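Local atomic coordinates of SusD-like protein BACOVA_02651 (Bacteroides ovatus, PDB entry 5E75), a protein that binds polysaccharide at the bacterial cell surface and probably captures xyloglucan before its transport into the periplasm for degradation. Residues Y14-L20 / S100-K106; A86-I90 / A113-R117; T107-E112 / Y164-L169. All blocks are in the same frame, centred on the assembly; numbering follows the deposited sequence.

Contact 1 (Y14-L20 / S100-K106); sequences YTSDEAL and SVSEAAK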
loop_
_atom_site.group_PDB
_atom_site.type_symbol
_atom_site.label_atom_id
_atom_site.label_comp_id
_atom_site.label_asym_id
_atom_site.label_seq_id
_atom_site.Cartn_x
_atom_site.Cartn_y
_atom_site.Cartn_z
ATOM N N TYR A 14 -23.157 -17.733 -17.824
ATOM C CA TYR A 14 -22.506 -16.716 -18.648
ATOM C C TYR A 14 -22.383 -17.230 -20.080
ATOM O O TYR A 14 -21.781 -18.273 -20.319
ATOM C CB TYR A 14 -21.127 -16.354 -18.066
ATOM C CG TYR A 14 -21.189 -15.998 -16.599
ATOM C CD1 TYR A 14 -21.737 -14.792 -16.183
ATOM C CD2 TYR A 14 -20.729 -16.877 -15.629
ATOM C CE1 TYR A 14 -21.816 -14.464 -14.842
ATOM C CE2 TYR A 14 -20.797 -16.557 -14.281
ATOM C CZ TYR A 14 -21.348 -15.347 -13.895
ATOM O OH TYR A 14 -21.437 -15.013 -12.558
ATOM N N THR A 15 -22.962 -16.492 -21.024
ATOM C CA THR A 15 -23.037 -16.937 -22.413
ATOM C C THR A 15 -22.235 -16.046 -23.362
ATOM O O THR A 15 -22.243 -16.261 -24.577
ATOM C CB THR A 15 -24.504 -17.019 -22.897
ATOM O OG1 THR A 15 -25.061 -15.704 -22.987
ATOM C CG2 THR A 15 -25.341 -17.863 -21.935
ATOM N N SER A 16 -21.529 -15.061 -22.811
ATOM C CA SER A 16 -20.612 -14.248 -23.611
ATOM C C SER A 16 -19.405 -13.859 -22.784
ATOM O O SER A 16 -19.454 -13.878 -21.553
ATOM C CB SER A 16 -21.295 -12.984 -24.147
ATOM O OG SER A 16 -21.537 -12.030 -23.129
ATOM N N ASP A 17 -18.330 -13.495 -23.468
ATOM C CA ASP A 17 -17.128 -13.023 -22.793
ATOM C C ASP A 17 -17.455 -11.793 -21.936
ATOM O O ASP A 17 -16.990 -11.681 -20.797
ATOM C CB ASP A 17 -16.039 -12.693 -23.812
ATOM C CG ASP A 17 -15.461 -13.923 -24.478
ATOM O OD1 ASP A 17 -15.944 -15.036 -24.203
ATOM O OD2 ASP A 17 -14.536 -13.770 -25.289
ATOM N N GLU A 18 -18.293 -10.894 -22.453
ATOM C CA GLU A 18 -18.625 -9.670 -21.728
ATOM C C GLU A 18 -19.422 -9.957 -20.453
ATOM O O GLU A 18 -19.234 -9.288 -19.431
ATOM C CB GLU A 18 -19.372 -8.697 -22.635
ATOM C CG GLU A 18 -18.501 -8.128 -23.751
ATOM C CD GLU A 18 -18.451 -9.004 -24.986
ATOM O OE1 GLU A 18 -19.030 -10.121 -24.988
ATOM O OE2 GLU A 18 -17.828 -8.561 -25.976
ATOM N N ALA A 19 -20.276 -10.976 -20.496
ATOM C CA ALA A 19 -21.045 -11.351 -19.322
ATOM C C ALA A 19 -20.118 -11.881 -18.242
ATOM O O ALA A 19 -20.292 -11.588 -17.057
ATOM C CB ALA A 19 -22.105 -12.398 -19.676
ATOM N N LEU A 20 -19.122 -12.661 -18.647
ATOM C CA LEU A 20 -18.181 -13.204 -17.697
ATOM C C LEU A 20 -17.361 -12.072 -17.091
ATOM O O LEU A 20 -17.064 -12.077 -15.898
ATOM C CB LEU A 20 -17.271 -14.226 -18.374
ATOM C CG LEU A 20 -16.175 -14.823 -17.495
ATOM C CD1 LEU A 20 -16.758 -15.481 -16.246
ATOM C CD2 LEU A 20 -15.366 -15.836 -18.283
ATOM N N SER A 100 -20.160 -20.579 -26.018
ATOM C CA SER A 100 -19.944 -19.279 -26.655
ATOM C C SER A 100 -18.918 -18.381 -25.941
ATOM O O SER A 100 -18.485 -17.370 -26.491
ATOM C CB SER A 100 -21.275 -18.553 -26.826
ATOM O OG SER A 100 -22.081 -18.714 -25.675
ATOM N N VAL A 101 -18.523 -18.756 -24.727
ATOM C CA VAL A 101 -17.452 -18.053 -24.015
ATOM C C VAL A 101 -16.093 -18.587 -24.477
ATOM O O VAL A 101 -15.867 -19.797 -24.504
ATOM C CB VAL A 101 -17.599 -18.224 -22.502
ATOM C CG1 VAL A 101 -16.516 -17.449 -21.783
ATOM C CG2 VAL A 101 -18.973 -17.748 -22.038
ATOM N N SER A 102 -15.182 -17.689 -24.843
ATOM C CA SER A 102 -13.897 -18.075 -25.413
ATOM C C SER A 102 -12.885 -18.539 -24.367
ATOM O O SER A 102 -12.957 -18.159 -23.201
ATOM C CB SER A 102 -13.277 -16.904 -26.179
ATOM O OG SER A 102 -12.851 -15.872 -25.293
ATOM N N GLU A 103 -11.931 -19.356 -24.795
ATOM C CA GLU A 103 -10.860 -19.791 -23.909
ATOM C C GLU A 103 -10.019 -18.597 -23.455
ATOM O O GLU A 103 -9.563 -18.562 -22.311
ATOM C CB GLU A 103 -10.012 -20.881 -24.587
ATOM C CG GLU A 103 -8.789 -21.349 -23.794
ATOM C CD GLU A 103 -9.134 -22.181 -22.557
ATOM O OE1 GLU A 103 -10.324 -22.382 -22.252
ATOM O OE2 GLU A 103 -8.189 -22.626 -21.878
ATOM N N ALA A 104 -9.818 -17.604 -24.316
ATOM C CA ALA A 104 -9.124 -16.389 -23.929
ATOM C C ALA A 104 -9.810 -15.745 -22.731
ATOM O O ALA A 104 -9.157 -15.351 -21.775
ATOM C CB ALA A 104 -9.071 -15.406 -25.104
ATOM N N ALA A 105 -11.129 -15.654 -22.774
ATOM C CA ALA A 105 -11.855 -15.007 -21.697
ATOM C C ALA A 105 -11.838 -15.856 -20.422
ATOM O O ALA A 105 -11.733 -15.319 -19.316
ATOM C CB ALA A 105 -13.260 -14.713 -22.127
ATOM N N LYS A 106 -11.927 -17.170 -20.565
ATOM C CA LYS A 106 -11.954 -18.046 -19.403
ATOM C C LYS A 106 -10.631 -17.986 -18.652
ATOM O O LYS A 106 -10.604 -17.842 -17.424
ATOM C CB LYS A 106 -12.296 -19.484 -19.821
ATOM C CG LYS A 106 -13.762 -19.638 -20.199
ATOM C CD LYS A 106 -14.205 -21.091 -20.168
ATOM C CE LYS A 106 -14.176 -21.695 -21.507
ATOM N NZ LYS A 106 -14.645 -23.105 -21.418
HETATM O O HOH W 1 -18.474 -14.239 -26.358
#
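This is a polar surface contact between two helix N-termini, made where the start of helix 17-24 meets the start of helix 103-125 at the periphery of the helical N-terminal part of the chain. D17, in the first turn of its helix, takes two hydrogen bonds from S102 on its carboxylate: the backbone S102 N donates to D17 OD1 at 2.8 Å, nearly linear at 169°, and the hydroxyl S102 OG donates to D17 OD2 at 2.7 Å. S102 is itself the N-cap of helix 103-125, with A105 N donating to S102 OG at 3.1 Å, so the hydroxyl that caps one helix also donates to an acid on the other. S16 plays the matching N-cap part for helix 17-24, with A19 N donating to S16 OG at 3.1 Å. One water extends the polar seam, accepting from D17 N at 3.0 Å and donating to S100 O at 3.1 Å.

The one apolar pair is L20 CD2 with V101 CG1, 4.0 Å apart. Other van der Waals packing is against polar groups: V101 CG2 lies 3.3 Å from Y14 O, A105 CB 3.3 Å from D17 CG, and L20 CD2 3.8 Å from A105 O.

Helix 70-95 borders the contact: Y14 rests on A92 and K106 on V93, and backbone hydrogen bonds between Y14 and both Q96 and Q98 tie the 14-20 segment to the loop that joins helix 70-95 to helix 103-125.

Contact 2 (A86-I90 / A113-R117); sequences ANSVI and ARLMR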
loop_
_atom_site.group_PDB
_atom_site.type_symbol
_atom_site.label_atom_id
_atom_site.label_comp_id
_atom_site.label_asym_id
_atom_site.label_seq_id
_atom_site.Cartn_x
_atom_site.Cartn_y
_atom_site.Cartn_z
ATOM N N ALA A 86 -12.260 -14.842 -5.429
ATOM C CA ALA A 86 -11.391 -15.417 -6.452
ATOM C C ALA A 86 -11.755 -16.890 -6.664
ATOM O O ALA A 86 -11.884 -17.361 -7.806
ATOM C CB ALA A 86 -9.919 -15.280 -6.041
ATOM N N ASN A 87 -11.900 -17.624 -5.565
ATOM C CA ASN A 87 -12.252 -19.042 -5.660
ATOM C C ASN A 87 -13.614 -19.241 -6.349
ATOM O O ASN A 87 -13.779 -20.144 -7.177
ATOM C CB ASN A 87 -12.237 -19.694 -4.277
ATOM C CG ASN A 87 -10.858 -19.731 -3.666
ATOM O OD1 ASN A 87 -9.852 -19.533 -4.355
ATOM N ND2 ASN A 87 -10.802 -20.008 -2.374
ATOM N N SER A 88 -14.562 -18.370 -6.039
ATOM C CA SER A 88 -15.882 -18.449 -6.660
ATOM C C SER A 88 -15.811 -18.172 -8.154
ATOM O O SER A 88 -16.479 -18.856 -8.949
ATOM C CB SER A 88 -16.849 -17.490 -5.995
ATOM O OG SER A 88 -17.176 -17.923 -4.689
ATOM N N VAL A 89 -15.030 -17.175 -8.557
ATOM C CA VAL A 89 -14.822 -16.899 -9.975
ATOM C C VAL A 89 -14.207 -18.098 -10.698
ATOM O O VAL A 89 -14.659 -18.481 -11.776
ATOM C CB VAL A 89 -13.921 -15.649 -10.173
ATOM C CG1 VAL A 89 -13.411 -15.539 -11.608
ATOM C CG2 VAL A 89 -14.679 -14.414 -9.783
ATOM N N ILE A 90 -13.178 -18.704 -10.122
ATOM C CA ILE A 90 -12.533 -19.850 -10.748
ATOM C C ILE A 90 -13.563 -20.975 -10.924
ATOM O O ILE A 90 -13.628 -21.606 -11.984
ATOM C CB ILE A 90 -11.297 -20.300 -9.934
ATOM C CG1 ILE A 90 -10.198 -19.231 -9.994
ATOM C CG2 ILE A 90 -10.746 -21.624 -10.454
ATOM C CD1 ILE A 90 -9.139 -19.411 -8.923
ATOM N N ALA A 113 -8.556 -13.613 -11.135
ATOM C CA ALA A 113 -8.886 -14.171 -9.830
ATOM C C ALA A 113 -7.601 -14.575 -9.104
ATOM O O ALA A 113 -7.410 -14.221 -7.942
ATOM C CB ALA A 113 -9.809 -15.358 -9.983
ATOM N N ARG A 114 -6.714 -15.303 -9.779
ATOM C CA ARG A 114 -5.504 -15.778 -9.123
ATOM C C ARG A 114 -4.545 -14.621 -8.801
ATOM O O ARG A 114 -3.866 -14.644 -7.773
ATOM C CB ARG A 114 -4.822 -16.860 -9.959
ATOM C CG ARG A 114 -5.687 -18.105 -10.072
ATOM C CD ARG A 114 -4.967 -19.288 -10.709
ATOM N NE ARG A 114 -3.937 -19.832 -9.833
ATOM C CZ ARG A 114 -3.252 -20.942 -10.083
ATOM N NH1 ARG A 114 -3.490 -21.643 -11.184
ATOM N NH2 ARG A 114 -2.333 -21.354 -9.222
ATOM N N LEU A 115 -4.514 -13.591 -9.638
ATOM C CA LEU A 115 -3.717 -12.399 -9.327
ATOM C C LEU A 115 -4.205 -11.746 -8.048
ATOM O O LEU A 115 -3.402 -11.368 -7.186
ATOM C CB LEU A 115 -3.777 -11.402 -10.490
ATOM C CG LEU A 115 -3.122 -10.024 -10.285
ATOM C CD1 LEU A 115 -1.656 -10.174 -9.946
ATOM C CD2 LEU A 115 -3.278 -9.094 -11.499
ATOM N N MET A 116 -5.514 -11.588 -7.911
ATOM C CA MET A 116 -6.051 -10.946 -6.720
ATOM C C MET A 116 -5.847 -11.815 -5.495
ATOM O O MET A 116 -5.503 -11.304 -4.424
ATOM C CB MET A 116 -7.523 -10.578 -6.884
ATOM C CG MET A 116 -7.767 -9.527 -7.932
ATOM S SD MET A 116 -6.946 -7.989 -7.541
ATOM C CE MET A 116 -7.562 -6.934 -8.845
ATOM N N ARG A 117 -6.025 -13.121 -5.630
ATOM C CA ARG A 117 -5.786 -14.035 -4.526
ATOM C C ARG A 117 -4.328 -13.951 -4.064
ATOM O O ARG A 117 -4.044 -13.935 -2.858
ATOM C CB ARG A 117 -6.146 -15.461 -4.958
ATOM C CG ARG A 117 -6.089 -16.493 -3.839
ATOM C CD ARG A 117 -6.696 -17.816 -4.242
ATOM N NE ARG A 117 -5.924 -18.519 -5.236
ATOM C CZ ARG A 117 -6.334 -19.638 -5.830
ATOM N NH1 ARG A 117 -7.514 -20.181 -5.528
ATOM N NH2 ARG A 117 -5.553 -20.221 -6.713
#
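A113 opens the segment where the backbones of the two segments come closest, its CA 4.4 Å from A86 CA. The methyl of A113 is met by three residues of the facing helix: A113 CB lies 3.9 Å from A86 CB, 4.0 Å from V89 CG1 and 3.9 Å from I90 CG1. A86 CB also sits 3.3 Å from A113 O, an approach that the small side chains permit. R114 adds its aliphatic part, with R114 CG 3.9 Å from I90 CD1, while its guanidinium turns to salt bridges with D161 and E519. L115 and the end of the M116 side chain pack elsewhere, both on L246 of strand 244-248. R117, one turn on from A113, closes the segment. R117 CB packs 3.9 Å from A86 CB, and R117 NH1 donates a 2.7 Å hydrogen bond to N87 OD1, which lies near the guanidinium plane, while I90 CD1 covers one face of the group. A salt bridge to D161 through NH2 gives this buried charge a partner on helix 151-168.

The axes of segments 86-90 and 113-117 run 9.1 Å apart at 163°. Their parent helices form an antiparallel hairpin, consistent with the helix-turn-helix units of the TPR-like scaffold of SusD-family proteins.

Contact 3 (T107-E112 / Y164-L169); sequences TKAIAE and YAVDNL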
loop_
_atom_site.group_PDB
_atom_site.type_symbol
_atom_site.label_atom_id
_atom_site.label_comp_id
_atom_site.label_asym_id
_atom_site.label_seq_id
_atom_site.Cartn_x
_atom_site.Cartn_y
_atom_site.Cartn_z
ATOM N N THR A 107 -9.536 -18.066 -19.386
ATOM C CA THR A 107 -8.218 -18.014 -18.778
ATOM C C THR A 107 -7.880 -16.630 -18.239
ATOM O O THR A 107 -7.206 -16.521 -17.222
ATOM C CB THR A 107 -7.112 -18.489 -19.748
ATOM O OG1 THR A 107 -7.121 -17.714 -20.956
ATOM C CG2 THR A 107 -7.302 -19.967 -20.101
ATOM N N LYS A 108 -8.358 -15.577 -18.899
ATOM C CA LYS A 108 -8.193 -14.226 -18.373
ATOM C C LYS A 108 -8.912 -14.092 -17.031
ATOM O O LYS A 108 -8.374 -13.504 -16.085
ATOM C CB LYS A 108 -8.721 -13.207 -19.383
ATOM C CG LYS A 108 -8.729 -11.766 -18.910
ATOM C CD LYS A 108 -9.103 -10.881 -20.085
ATOM C CE LYS A 108 -9.633 -9.540 -19.640
ATOM N NZ LYS A 108 -10.849 -9.617 -18.762
ATOM N N ALA A 109 -10.123 -14.632 -16.933
ATOM C CA ALA A 109 -10.882 -14.536 -15.693
ATOM C C ALA A 109 -10.207 -15.299 -14.554
ATOM O O ALA A 109 -10.110 -14.800 -13.424
ATOM C CB ALA A 109 -12.313 -15.059 -15.902
ATOM N N ILE A 110 -9.740 -16.511 -14.842
ATOM C CA ILE A 110 -8.996 -17.276 -13.850
ATOM C C ILE A 110 -7.734 -16.520 -13.460
ATOM O O ILE A 110 -7.380 -16.464 -12.277
ATOM C CB ILE A 110 -8.649 -18.691 -14.358
ATOM C CG1 ILE A 110 -9.943 -19.495 -14.542
ATOM C CG2 ILE A 110 -7.730 -19.414 -13.376
ATOM C CD1 ILE A 110 -9.761 -20.769 -15.390
ATOM N N ALA A 111 -7.062 -15.928 -14.439
ATOM C CA ALA A 111 -5.830 -15.188 -14.161
ATOM C C ALA A 111 -6.077 -13.963 -13.281
ATOM O O ALA A 111 -5.284 -13.682 -12.384
ATOM C CB ALA A 111 -5.144 -14.777 -15.464
ATOM N N GLU A 112 -7.164 -13.229 -13.528
ATOM C CA GLU A 112 -7.468 -12.078 -12.686
ATOM C C GLU A 112 -7.788 -12.535 -11.270
ATOM O O GLU A 112 -7.339 -11.909 -10.301
ATOM C CB GLU A 112 -8.635 -11.297 -13.270
ATOM C CG GLU A 112 -8.308 -10.590 -14.567
ATOM C CD GLU A 112 -9.528 -9.912 -15.148
ATOM O OE1 GLU A 112 -10.466 -10.617 -15.579
ATOM O OE2 GLU A 112 -9.595 -8.675 -15.121
ATOM N N TYR A 164 0.544 -18.287 -13.044
ATOM C CA TYR A 164 -0.599 -18.472 -13.922
ATOM C C TYR A 164 -1.002 -17.135 -14.525
ATOM O O TYR A 164 -1.291 -17.040 -15.717
ATOM C CB TYR A 164 -1.776 -19.110 -13.187
ATOM C CG TYR A 164 -2.931 -19.437 -14.115
ATOM C CD1 TYR A 164 -3.880 -18.468 -14.461
ATOM C CD2 TYR A 164 -3.069 -20.707 -14.674
ATOM C CE1 TYR A 164 -4.921 -18.759 -15.333
ATOM C CE2 TYR A 164 -4.127 -21.000 -15.540
ATOM C CZ TYR A 164 -5.038 -20.016 -15.854
ATOM O OH TYR A 164 -6.079 -20.257 -16.707
ATOM N N ALA A 165 -1.020 -16.079 -13.716
ATOM C CA ALA A 165 -1.430 -14.779 -14.215
ATOM C C ALA A 165 -0.437 -14.216 -15.233
ATOM O O ALA A 165 -0.842 -13.598 -16.215
ATOM C CB ALA A 165 -1.627 -13.796 -13.061
ATOM N N VAL A 166 0.862 -14.410 -15.001
ATOM C CA VAL A 166 1.856 -13.977 -15.974
ATOM C C VAL A 166 1.589 -14.659 -17.324
ATOM O O VAL A 166 1.676 -14.026 -18.376
ATOM C CB VAL A 166 3.295 -14.296 -15.504
ATOM C CG1 VAL A 166 4.332 -14.128 -16.658
ATOM C CG2 VAL A 166 3.669 -13.409 -14.311
ATOM N N ASP A 167 1.286 -15.951 -17.287
ATOM C CA ASP A 167 1.096 -16.718 -18.517
ATOM C C ASP A 167 -0.241 -16.489 -19.210
ATOM O O ASP A 167 -0.360 -16.761 -20.410
ATOM C CB ASP A 167 1.266 -18.207 -18.232
ATOM C CG ASP A 167 2.692 -18.574 -17.880
ATOM O OD1 ASP A 167 3.624 -17.828 -18.260
ATOM O OD2 ASP A 167 2.871 -19.618 -17.220
ATOM N N ASN A 168 -1.245 -16.004 -18.490
ATOM C CA ASN A 168 -2.595 -15.949 -19.052
ATOM C C ASN A 168 -3.272 -14.579 -19.102
ATOM O O ASN A 168 -4.406 -14.460 -19.566
ATOM C CB ASN A 168 -3.492 -16.933 -18.309
ATOM C CG ASN A 168 -3.123 -18.367 -18.596
ATOM O OD1 ASN A 168 -3.529 -18.927 -19.619
ATOM N ND2 ASN A 168 -2.358 -18.972 -17.715
ATOM N N LEU A 169 -2.602 -13.546 -18.622
ATOM C CA LEU A 169 -3.061 -12.188 -18.875
ATOM C C LEU A 169 -2.354 -11.683 -20.126
ATOM O O LEU A 169 -1.281 -12.160 -20.478
ATOM C CB LEU A 169 -2.738 -11.269 -17.690
ATOM C CG LEU A 169 -3.481 -11.560 -16.388
ATOM C CD1 LEU A 169 -2.899 -10.718 -15.276
ATOM C CD2 LEU A 169 -4.988 -11.310 -16.526
HETATM O O HOH W 2 -5.431 -15.595 -21.701
#
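The 107-112 part of helix 103-125 meets the C-terminal end of helix 151-168 through side chains, with no direct hydrogen bond between the segments. The t rotamer of Y164 directs its ring edge to the backbone of the facing helix, at A111 N and T107 O; Y164 CE1 lies 3.5 Å from I110 CG2 and 4.0 Å from A111 CB, and Y164 OH 3.6 Å from T107 CG2. N168, in m, folds back so that N168 ND2 donates to Y164 O at 3.0 Å, while N168 CB packs 3.9 Å from A111 CB. L169, the first residue to leave helical geometry, uses an m,t rotamer to bring CD2 within 3.6 Å of A111 CB and 3.9 Å of E112 CG. A water donates to T107 OG1 (2.8 Å) and N168 O (2.6 Å); T107 OG1 also hydrogen-bonds to E103 O. E112 points away, its OE2 engaging Y28 and R177.

Small A111 lets the axes of 107-112 and 164-168 approach to 8.6 Å, obliquely antiparallel at 147°, consistent with the TPR-like superhelix of the SusD family.

All three contacts draw on helix 103-125, which supplies its N-terminus to contact 1, its next turns to contact 3 and its middle to contact 2. The centres of contacts 1 and 2 lie about 16 Å apart. Those of contacts 1 and 3 are about 14 Å apart, and those of contacts 2 and 3 about 10 Å. Along the chain, contact 1 closes before contact 3 opens, whereas the segments of contact 2 alternate with those of each of the others. Contacts 1 and 3 touch where L20 CD2 meets A109 CB at 3.9 Å; contacts 2 and 3 touch at several points, among them R114 NH1 and Y164 CD2 at 3.6 Å. One helix thus joins helices 17-24, 70-95 and 151-168 into a single helical scaffold.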